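Side-chain contacts in putative general stress protein 26 (Jannaschia sp., PDB 2QEA), which is of unknown function but belongs to the pyridoxamine 5'-phosphate oxidase-like family, probably binds a flavin and may act as an oxidoreductase in the stress response: residues E14-G19 with E74-D79; L21-Q26 with G82-S87; G42-I47 with A65-S70. All blocks are in the same frame, centred on the assembly; numbering follows the deposited sequence.

Contact 1: E14-G19 with E74-D79. With CA (calcium ion), chain D; CA (calcium ion), chain E.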
loop_
_atom_site.group_PDB
_atom_site.type_symbol
_atom_site.label_atom_id
_atom_site.label_comp_id
_atom_site.label_asym_id
_atom_site.label_seq_id
_atom_site.Cartn_x
_atom_site.Cartn_y
_atom_site.Cartn_z
ATOM N N GLU A 14 5.221 2.559 13.004
ATOM C CA GLU A 14 4.308 2.534 14.167
ATOM C C GLU A 14 2.970 3.224 13.915
ATOM O O GLU A 14 1.919 2.700 14.294
ATOM C CB GLU A 14 4.937 3.252 15.350
ATOM C CG GLU A 14 6.135 2.576 15.937
ATOM C CD GLU A 14 6.713 3.386 17.053
ATOM O OE1 GLU A 14 7.031 4.576 16.837
ATOM O OE2 GLU A 14 6.876 2.846 18.167
ATOM N N ASP A 15 3.035 4.407 13.302
ATOM C CA ASP A 15 1.840 5.199 12.961
ATOM C C ASP A 15 1.095 4.734 11.691
ATOM O O ASP A 15 0.044 5.295 11.369
ATOM C CB ASP A 15 2.204 6.691 12.850
ATOM C CG ASP A 15 2.622 7.308 14.185
ATOM O OD1 ASP A 15 3.009 6.572 15.119
ATOM O OD2 ASP A 15 2.570 8.551 14.293
ATOM N N VAL A 16 1.623 3.727 10.983
ATOM C CA VAL A 16 0.987 3.171 9.780
ATOM C C VAL A 16 -0.110 2.200 10.244
ATOM O O VAL A 16 0.189 1.157 10.828
ATOM C CB VAL A 16 2.016 2.456 8.863
ATOM C CG1 VAL A 16 1.350 1.911 7.618
ATOM C CG2 VAL A 16 3.140 3.418 8.468
ATOM N N ARG A 17 -1.370 2.561 9.997
ATOM C CA ARG A 17 -2.526 1.750 10.415
ATOM C C ARG A 17 -2.721 0.467 9.607
ATOM O O ARG A 17 -3.157 -0.543 10.168
ATOM C CB ARG A 17 -3.821 2.576 10.356
ATOM N N SER A 18 -2.402 0.510 8.309
ATOM C CA SER A 18 -2.605 -0.625 7.401
ATOM C C SER A 18 -1.408 -0.936 6.504
ATOM O O SER A 18 -0.557 -0.083 6.241
ATOM C CB SER A 18 -3.822 -0.363 6.509
ATOM O OG SER A 18 -4.987 -0.130 7.281
ATOM N N GLY A 19 -1.379 -2.182 6.037
ATOM C CA GLY A 19 -0.359 -2.692 5.122
ATOM C C GLY A 19 -0.899 -3.905 4.382
ATOM O O GLY A 19 -1.877 -4.512 4.822
ATOM N N GLU A 74 2.167 9.551 6.833
ATOM C CA GLU A 74 3.532 9.359 7.347
ATOM C C GLU A 74 4.618 9.513 6.280
ATOM O O GLU A 74 5.769 9.772 6.625
ATOM C CB GLU A 74 3.657 7.984 8.025
ATOM C CG GLU A 74 2.805 7.841 9.288
ATOM C CD GLU A 74 3.220 8.814 10.388
ATOM O OE1 GLU A 74 4.421 8.839 10.743
ATOM O OE2 GLU A 74 2.343 9.537 10.908
ATOM N N GLY A 75 4.260 9.371 5.002
ATOM C CA GLY A 75 5.225 9.455 3.906
ATOM C C GLY A 75 6.195 8.283 3.902
ATOM O O GLY A 75 7.384 8.468 3.635
ATOM N N LEU A 76 5.681 7.090 4.225
ATOM C CA LEU A 76 6.451 5.849 4.262
ATOM C C LEU A 76 5.884 4.928 3.194
ATOM O O LEU A 76 4.700 4.581 3.239
ATOM C CB LEU A 76 6.348 5.180 5.636
ATOM C CG LEU A 76 7.117 3.867 5.852
ATOM C CD1 LEU A 76 8.612 4.043 5.605
ATOM C CD2 LEU A 76 6.867 3.341 7.251
ATOM N N TYR A 77 6.730 4.562 2.232
ATOM C CA TYR A 77 6.373 3.663 1.132
ATOM C C TYR A 77 7.452 2.588 1.118
ATOM O O TYR A 77 8.640 2.920 1.172
ATOM C CB TYR A 77 6.319 4.426 -0.196
ATOM C CG TYR A 77 5.492 5.693 -0.125
ATOM C CD1 TYR A 77 4.118 5.674 -0.387
ATOM C CD2 TYR A 77 6.079 6.915 0.240
ATOM C CE1 TYR A 77 3.345 6.850 -0.304
ATOM C CE2 TYR A 77 5.318 8.093 0.329
ATOM C CZ TYR A 77 3.953 8.053 0.056
ATOM O OH TYR A 77 3.208 9.206 0.139
ATOM N N ALA A 78 7.052 1.316 1.073
ATOM C CA ALA A 78 8.014 0.213 1.127
ATOM C C ALA A 78 7.468 -1.111 0.611
ATOM O O ALA A 78 6.355 -1.484 0.958
ATOM C CB ALA A 78 8.494 0.027 2.564
ATOM N N ASP A 79 8.251 -1.785 -0.233
ATOM C CA ASP A 79 7.954 -3.131 -0.720
ATOM C C ASP A 79 9.025 -3.980 -0.035
ATOM O O ASP A 79 10.203 -3.870 -0.379
ATOM C CB ASP A 79 8.050 -3.208 -2.252
ATOM C CG ASP A 79 7.714 -4.596 -2.811
ATOM O OD1 ASP A 79 7.281 -5.496 -2.057
ATOM O OD2 ASP A 79 7.879 -4.790 -4.033
HETATM CA CA CA D . 7.268 4.881 19.797
HETATM CA CA CA E . 8.200 6.498 15.954
HETATM O O HOH W 1 5.739 7.576 16.038
#
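The chain of Glu74 leaves with CG beside its own backbone N (chi1 -66°) and then bends at its second torsion (-63°), which lays the carboxylate against the methylene of Asp15. Asp15 CB comes within 3.4 Å of Glu74 CD, and the two side chains cross at about a right angle. Their carboxylates are turned well out of parallel, with Glu74 OE2 still 3.5 Å from Asp15 OD2. Two like charges this close would probably repel, although the positive charge of the calcium ions nearby may soften the cost. Asp15 spends its other oxygen differently: OD1 accepts a bond from a water that itself binds one calcium, making Asp15 a second-shell residue. That same ion is held directly by Glu14 OE1 at 2.4 Å and by the backbone O of Asp11. Glu14 OE2 reaches the other calcium at 2.6 Å, an ion shared with Asp38, so one carboxylate bridges two metals; a glutamate with an extended chain suits this task. An alanine in place of Glu74 would lack the bent carboxylate and would probably leave the methylene of Asp15 without its cover on this side. Deeper in, the contact turns apolar. Val16 CG2 meets Leu76 CD2 at 3.9 Å, the branched side chains crossing at about a right angle; Val16 also rests on Val69, and Leu76 on Phe9 and Ile126, so hydrocarbon residues fit this buried end. Gly75, at a positive phi that glycine adopts easily, and Leu76 both face Asp71. This is a G1 beta bulge, set where the hairpin of strands 63-71 and 76-87 turns back, with the loop after helix 2-13 packed against this region through Asp15 and Val16, and the calcium site at the start of that loop.

Contact 2: L21-Q26 with G82-S87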
loop_
_atom_site.group_PDB
_atom_site.type_symbol
_atom_site.label_atom_id
_atom_site.label_comp_id
_atom_site.label_asym_id
_atom_site.label_seq_id
_atom_site.Cartn_x
_atom_site.Cartn_y
_atom_site.Cartn_z
ATOM N N LEU A 21 -0.218 -7.595 3.243
ATOM C CA LEU A 21 0.584 -8.783 3.591
ATOM C C LEU A 21 0.215 -10.016 2.767
ATOM O O LEU A 21 -0.938 -10.185 2.370
ATOM C CB LEU A 21 0.388 -9.098 5.077
ATOM C CG LEU A 21 1.199 -10.217 5.745
ATOM C CD1 LEU A 21 2.699 -9.964 5.651
ATOM C CD2 LEU A 21 0.769 -10.347 7.200
ATOM N N GLY A 22 1.203 -10.884 2.546
ATOM C CA GLY A 22 0.996 -12.117 1.788
ATOM C C GLY A 22 2.190 -13.060 1.767
ATOM O O GLY A 22 3.334 -12.626 1.935
ATOM N N ILE A 23 1.901 -14.349 1.572
ATOM C CA ILE A 23 2.914 -15.409 1.462
ATOM C C ILE A 23 3.247 -15.511 -0.024
ATOM O O ILE A 23 2.333 -15.524 -0.854
ATOM C CB ILE A 23 2.386 -16.769 1.999
ATOM C CG1 ILE A 23 1.972 -16.641 3.472
ATOM C CG2 ILE A 23 3.443 -17.861 1.848
ATOM C CD1 ILE A 23 1.377 -17.892 4.066
ATOM N N LYS A 24 4.539 -15.582 -0.358
ATOM C CA LYS A 24 4.988 -15.636 -1.766
ATOM C C LYS A 24 4.504 -16.889 -2.496
ATOM O O LYS A 24 4.639 -18.000 -1.978
ATOM C CB LYS A 24 6.511 -15.517 -1.879
ATOM C CG LYS A 24 7.038 -14.146 -1.510
ATOM C CD LYS A 24 8.531 -14.038 -1.777
ATOM C CE LYS A 24 9.053 -12.636 -1.512
ATOM N NZ LYS A 24 8.454 -11.620 -2.439
ATOM N N GLY A 25 3.933 -16.688 -3.685
ATOM C CA GLY A 25 3.387 -17.774 -4.500
ATOM C C GLY A 25 2.059 -18.360 -4.035
ATOM O O GLY A 25 1.683 -19.440 -4.498
ATOM N N GLN A 26 1.356 -17.660 -3.135
ATOM C CA GLN A 26 0.057 -18.090 -2.595
ATOM C C GLN A 26 -0.926 -16.916 -2.565
ATOM O O GLN A 26 -0.889 -16.090 -1.651
ATOM C CB GLN A 26 0.222 -18.681 -1.189
ATOM C CG GLN A 26 1.005 -19.995 -1.152
ATOM C CD GLN A 26 1.166 -20.574 0.253
ATOM O OE1 GLN A 26 0.621 -20.055 1.231
ATOM N NE2 GLN A 26 1.924 -21.660 0.354
ATOM N N GLY A 82 10.537 -10.801 3.172
ATOM C CA GLY A 82 10.819 -11.309 4.512
ATOM C C GLY A 82 10.342 -12.724 4.765
ATOM O O GLY A 82 10.220 -13.512 3.830
ATOM N N THR A 83 10.086 -13.029 6.040
ATOM C CA THR A 83 9.629 -14.345 6.488
ATOM C C THR A 83 8.442 -14.174 7.441
ATOM O O THR A 83 8.560 -13.452 8.433
ATOM C CB THR A 83 10.758 -15.089 7.235
ATOM O OG1 THR A 83 11.927 -15.147 6.407
ATOM C CG2 THR A 83 10.332 -16.510 7.614
ATOM N N LEU A 84 7.318 -14.829 7.129
ATOM C CA LEU A 84 6.111 -14.818 7.971
ATOM C C LEU A 84 6.047 -16.152 8.722
ATOM O O LEU A 84 6.350 -17.202 8.150
ATOM C CB LEU A 84 4.849 -14.627 7.123
ATOM C CG LEU A 84 3.520 -14.393 7.852
ATOM C CD1 LEU A 84 3.543 -13.082 8.629
ATOM C CD2 LEU A 84 2.364 -14.393 6.862
ATOM N N GLU A 85 5.644 -16.101 9.994
ATOM C CA GLU A 85 5.545 -17.296 10.842
ATOM C C GLU A 85 4.609 -17.122 12.035
ATOM O O GLU A 85 4.266 -15.994 12.398
ATOM C CB GLU A 85 6.939 -17.676 11.371
ATOM C CG GLU A 85 7.631 -16.587 12.206
ATOM C CD GLU A 85 9.024 -16.980 12.666
ATOM O OE1 GLU A 85 9.185 -18.078 13.240
ATOM O OE2 GLU A 85 9.957 -16.169 12.484
ATOM N N ARG A 86 4.223 -18.258 12.626
ATOM C CA ARG A 86 3.398 -18.323 13.836
ATOM C C ARG A 86 4.284 -17.882 15.011
ATOM O O ARG A 86 5.483 -18.178 15.006
ATOM C CB ARG A 86 2.961 -19.782 14.091
ATOM C CG ARG A 86 1.645 -19.992 14.837
ATOM C CD ARG A 86 0.455 -19.984 13.877
ATOM N NE ARG A 86 -0.725 -20.650 14.437
ATOM C CZ ARG A 86 -1.847 -20.941 13.765
ATOM N NH1 ARG A 86 -1.998 -20.615 12.476
ATOM N NH2 ARG A 86 -2.840 -21.569 14.392
ATOM N N SER A 87 3.697 -17.236 16.015
ATOM C CA SER A 87 4.420 -16.848 17.226
ATOM C C SER A 87 3.575 -17.215 18.442
ATOM O O SER A 87 2.385 -16.890 18.484
ATOM C CB SER A 87 4.733 -15.357 17.237
ATOM O OG SER A 87 5.531 -15.036 18.364
#
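Ile23 O receives the backbone N of Gln26 at 3.3 Å, the bond that closes a type II beta turn just as strand 19-23 ends. Gly25 suits its third position, where the backbone needs a positive phi. The side chain of Ile23, the residue that opens this turn, brings its end near the other strand: Ile23 CG1 lies 4.1 Å from Leu84 CD2, the two side chains crossing at about a right angle. Leu84 is the centre of the contact. With CG opposite its backbone N (chi1 -172°), it spreads its two methyls between two partners, and CD1 goes to Leu21. There Leu21 CD2 and Leu84 CD1 meet tip to tip, again at 4.1 Å; leucine's branch at CG is what lets one residue offer a methyl to each partner. The two strands are not neighbours in the sheet; strand 63-71 runs between them and pairs with both. Ala65 of that strand touches Leu84, its small side chain probably leaving room for the larger ones to meet. Leu54 of helix 53-57 packs on all three residues, which closes them into the core. At the periphery, Lys24 carries its amino group to a salt bridge with Asp81. The meeting surface itself is thus purely hydrocarbon, held by close packing and by exclusion of water, while the polar bonding is left to the backbone and to the charged pair beside it.

Contact 3: G42-I47 with A65-S70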
loop_
_atom_site.group_PDB
_atom_site.type_symbol
_atom_site.label_atom_id
_atom_site.label_comp_id
_atom_site.label_asym_id
_atom_site.label_seq_id
_atom_site.Cartn_x
_atom_site.Cartn_y
_atom_site.Cartn_z
ATOM N N GLY A 42 12.806 -4.785 14.384
ATOM C CA GLY A 42 13.246 -6.061 13.802
ATOM C C GLY A 42 12.132 -6.910 13.223
ATOM O O GLY A 42 12.359 -7.609 12.234
ATOM N N ALA A 43 10.947 -6.869 13.846
ATOM C CA ALA A 43 9.775 -7.645 13.412
ATOM C C ALA A 43 8.487 -6.807 13.372
ATOM O O ALA A 43 8.326 -5.866 14.158
ATOM C CB ALA A 43 9.586 -8.842 14.328
ATOM N N ILE A 44 7.590 -7.168 12.447
ATOM C CA ILE A 44 6.271 -6.539 12.281
ATOM C C ILE A 44 5.251 -7.602 12.702
ATOM O O ILE A 44 5.235 -8.699 12.135
ATOM C CB ILE A 44 6.006 -6.085 10.828
ATOM C CG1 ILE A 44 7.125 -5.154 10.328
ATOM C CG2 ILE A 44 4.651 -5.378 10.742
ATOM C CD1 ILE A 44 6.964 -4.694 8.882
ATOM N N TRP A 45 4.402 -7.261 13.675
ATOM C CA TRP A 45 3.437 -8.199 14.271
ATOM C C TRP A 45 2.005 -7.991 13.769
ATOM O O TRP A 45 1.589 -6.849 13.545
ATOM C CB TRP A 45 3.476 -8.074 15.795
ATOM C CG TRP A 45 4.856 -8.252 16.368
ATOM C CD1 TRP A 45 5.831 -7.299 16.486
ATOM C CD2 TRP A 45 5.416 -9.459 16.886
ATOM N NE1 TRP A 45 6.958 -7.836 17.059
ATOM C CE2 TRP A 45 6.734 -9.162 17.314
ATOM C CE3 TRP A 45 4.932 -10.766 17.038
ATOM C CZ2 TRP A 45 7.577 -10.128 17.887
ATOM C CZ3 TRP A 45 5.766 -11.728 17.605
ATOM C CH2 TRP A 45 7.079 -11.404 18.024
ATOM N N PHE A 46 1.272 -9.099 13.594
ATOM C CA PHE A 46 -0.131 -9.093 13.137
ATOM C C PHE A 46 -0.981 -10.067 13.958
ATOM O O PHE A 46 -0.539 -11.182 14.238
ATOM C CB PHE A 46 -0.239 -9.502 11.661
ATOM C CG PHE A 46 0.623 -8.697 10.733
ATOM C CD1 PHE A 46 0.142 -7.523 10.145
ATOM C CD2 PHE A 46 1.924 -9.123 10.431
ATOM C CE1 PHE A 46 0.951 -6.772 9.272
ATOM C CE2 PHE A 46 2.738 -8.387 9.567
ATOM C CZ PHE A 46 2.256 -7.209 8.984
ATOM N N ILE A 47 -2.190 -9.637 14.333
ATOM C CA ILE A 47 -3.165 -10.463 15.056
ATOM C C ILE A 47 -4.219 -10.864 14.017
ATOM O O ILE A 47 -4.862 -9.989 13.428
ATOM C CB ILE A 47 -3.823 -9.693 16.228
ATOM C CG1 ILE A 47 -2.762 -9.253 17.246
ATOM C CG2 ILE A 47 -4.872 -10.561 16.923
ATOM C CD1 ILE A 47 -3.312 -8.451 18.414
ATOM N N ALA A 65 7.628 -14.327 2.599
ATOM C CA ALA A 65 6.475 -13.433 2.513
ATOM C C ALA A 65 6.826 -12.032 2.034
ATOM O O ALA A 65 7.996 -11.633 2.027
ATOM C CB ALA A 65 5.795 -13.360 3.869
ATOM N N GLN A 66 5.779 -11.305 1.646
ATOM C CA GLN A 66 5.871 -9.928 1.174
ATOM C C GLN A 66 4.961 -9.046 2.026
ATOM O O GLN A 66 3.863 -9.467 2.396
ATOM C CB GLN A 66 5.437 -9.837 -0.290
ATOM C CG GLN A 66 5.629 -8.455 -0.928
ATOM C CD GLN A 66 5.159 -8.379 -2.370
ATOM O OE1 GLN A 66 4.563 -9.315 -2.906
ATOM N NE2 GLN A 66 5.422 -7.247 -3.005
ATOM N N PHE A 67 5.432 -7.836 2.328
ATOM C CA PHE A 67 4.652 -6.836 3.057
ATOM C C PHE A 67 4.867 -5.480 2.390
ATOM O O PHE A 67 5.981 -4.957 2.401
ATOM C CB PHE A 67 5.028 -6.799 4.537
ATOM C CG PHE A 67 4.179 -5.857 5.352
ATOM C CD1 PHE A 67 2.798 -6.065 5.458
ATOM C CD2 PHE A 67 4.754 -4.777 6.034
ATOM C CE1 PHE A 67 1.994 -5.195 6.213
ATOM C CE2 PHE A 67 3.963 -3.906 6.802
ATOM C CZ PHE A 67 2.582 -4.120 6.895
ATOM N N VAL A 68 3.797 -4.938 1.806
ATOM C CA VAL A 68 3.830 -3.670 1.083
ATOM C C VAL A 68 3.156 -2.590 1.929
ATOM O O VAL A 68 2.071 -2.819 2.473
ATOM C CB VAL A 68 3.136 -3.804 -0.290
ATOM C CG1 VAL A 68 3.150 -2.485 -1.046
ATOM C CG2 VAL A 68 3.815 -4.886 -1.119
ATOM N N VAL A 69 3.812 -1.430 2.035
ATOM C CA VAL A 69 3.313 -0.265 2.778
ATOM C C VAL A 69 3.244 0.942 1.833
ATOM O O VAL A 69 4.116 1.114 0.975
ATOM C CB VAL A 69 4.232 0.071 3.989
ATOM C CG1 VAL A 69 3.735 1.313 4.745
ATOM C CG2 VAL A 69 4.320 -1.110 4.935
ATOM N N SER A 70 2.188 1.744 1.983
ATOM C CA SER A 70 1.990 2.984 1.220
ATOM C C SER A 70 1.110 3.899 2.074
ATOM O O SER A 70 -0.101 3.703 2.132
ATOM C CB SER A 70 1.348 2.696 -0.141
ATOM O OG SER A 70 1.158 3.889 -0.891
#
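Phe67 gives the most surface to this contact, and it receives two different partners on its ring. Phe46 comes in over one face: its CZ stands 3.4 Å above the ring plane of Phe67, displaced toward the rim on the CE1 side. With the planes 69° apart and the centroids separated by 5.1 Å, this is an offset edge-to-face pair in which the edge of Phe46 is directed at the face of Phe67. The slightly positive hydrogens on that edge thereby approach the electron-rich cloud of the other ring, an attraction to which an aromatic edge is well suited. With CG anti to its backbone N (chi1 -176°), Phe67 carries its ring toward strand 44-49. Both residues belong to strands of the curled antiparallel sheet, which is consistent with the split-barrel fold of the FMN-binding clan. Strand 44-49 pairs with strand 114-129, and the two rings meet between strands 44-49 and 63-71, which are not paired with each other. Ile44, two residues before Phe46 and so directed to the same side of its strand, meets the other half of the Phe67 ring. Its terminal methyl CD1 lies 3.6 Å from Phe67 CD2 and nearly as close to CE2, approaching obliquely. Isoleucine fits here because its longer branch, extended at chi2 (178°), reaches from its strand to the Phe67 ring and ends in a compact methyl. Trp10 and Leu13 of helix 2-13 touch Ile44 from outside the two segments, and Pro34 packs on both Ile44 and Phe67. Phe119 lies against Phe46. Next to Phe67 in sequence, Gln66 and Val68 take another environment: they pack on Leu29 and Met20, respectively, of the second subunit.

All three contacts draw on one curled antiparallel sheet. Contacts 1 and 2 use different ends of strand 76-87, their centres about 18 Å apart, and contact 3 lies nearer to each, its centre about 10 Å from that of contact 1 and about 9 Å from that of contact 2. Strand 63-71 makes the joins: Ala78 O meets Val69 N at 2.8 Å on the side of contact 1, while Gly22 O meets Gln66 N at 2.8 Å and Gly82 N meets Ala65 O at 2.9 Å on the side of contact 2, all probable hydrogen bonds. Calcium is bound directly within contact 1; the side chain of Ile44 in contact 3 is about 13 Å from a calcium ion. Contacts 1 and 3 also touch the second subunit.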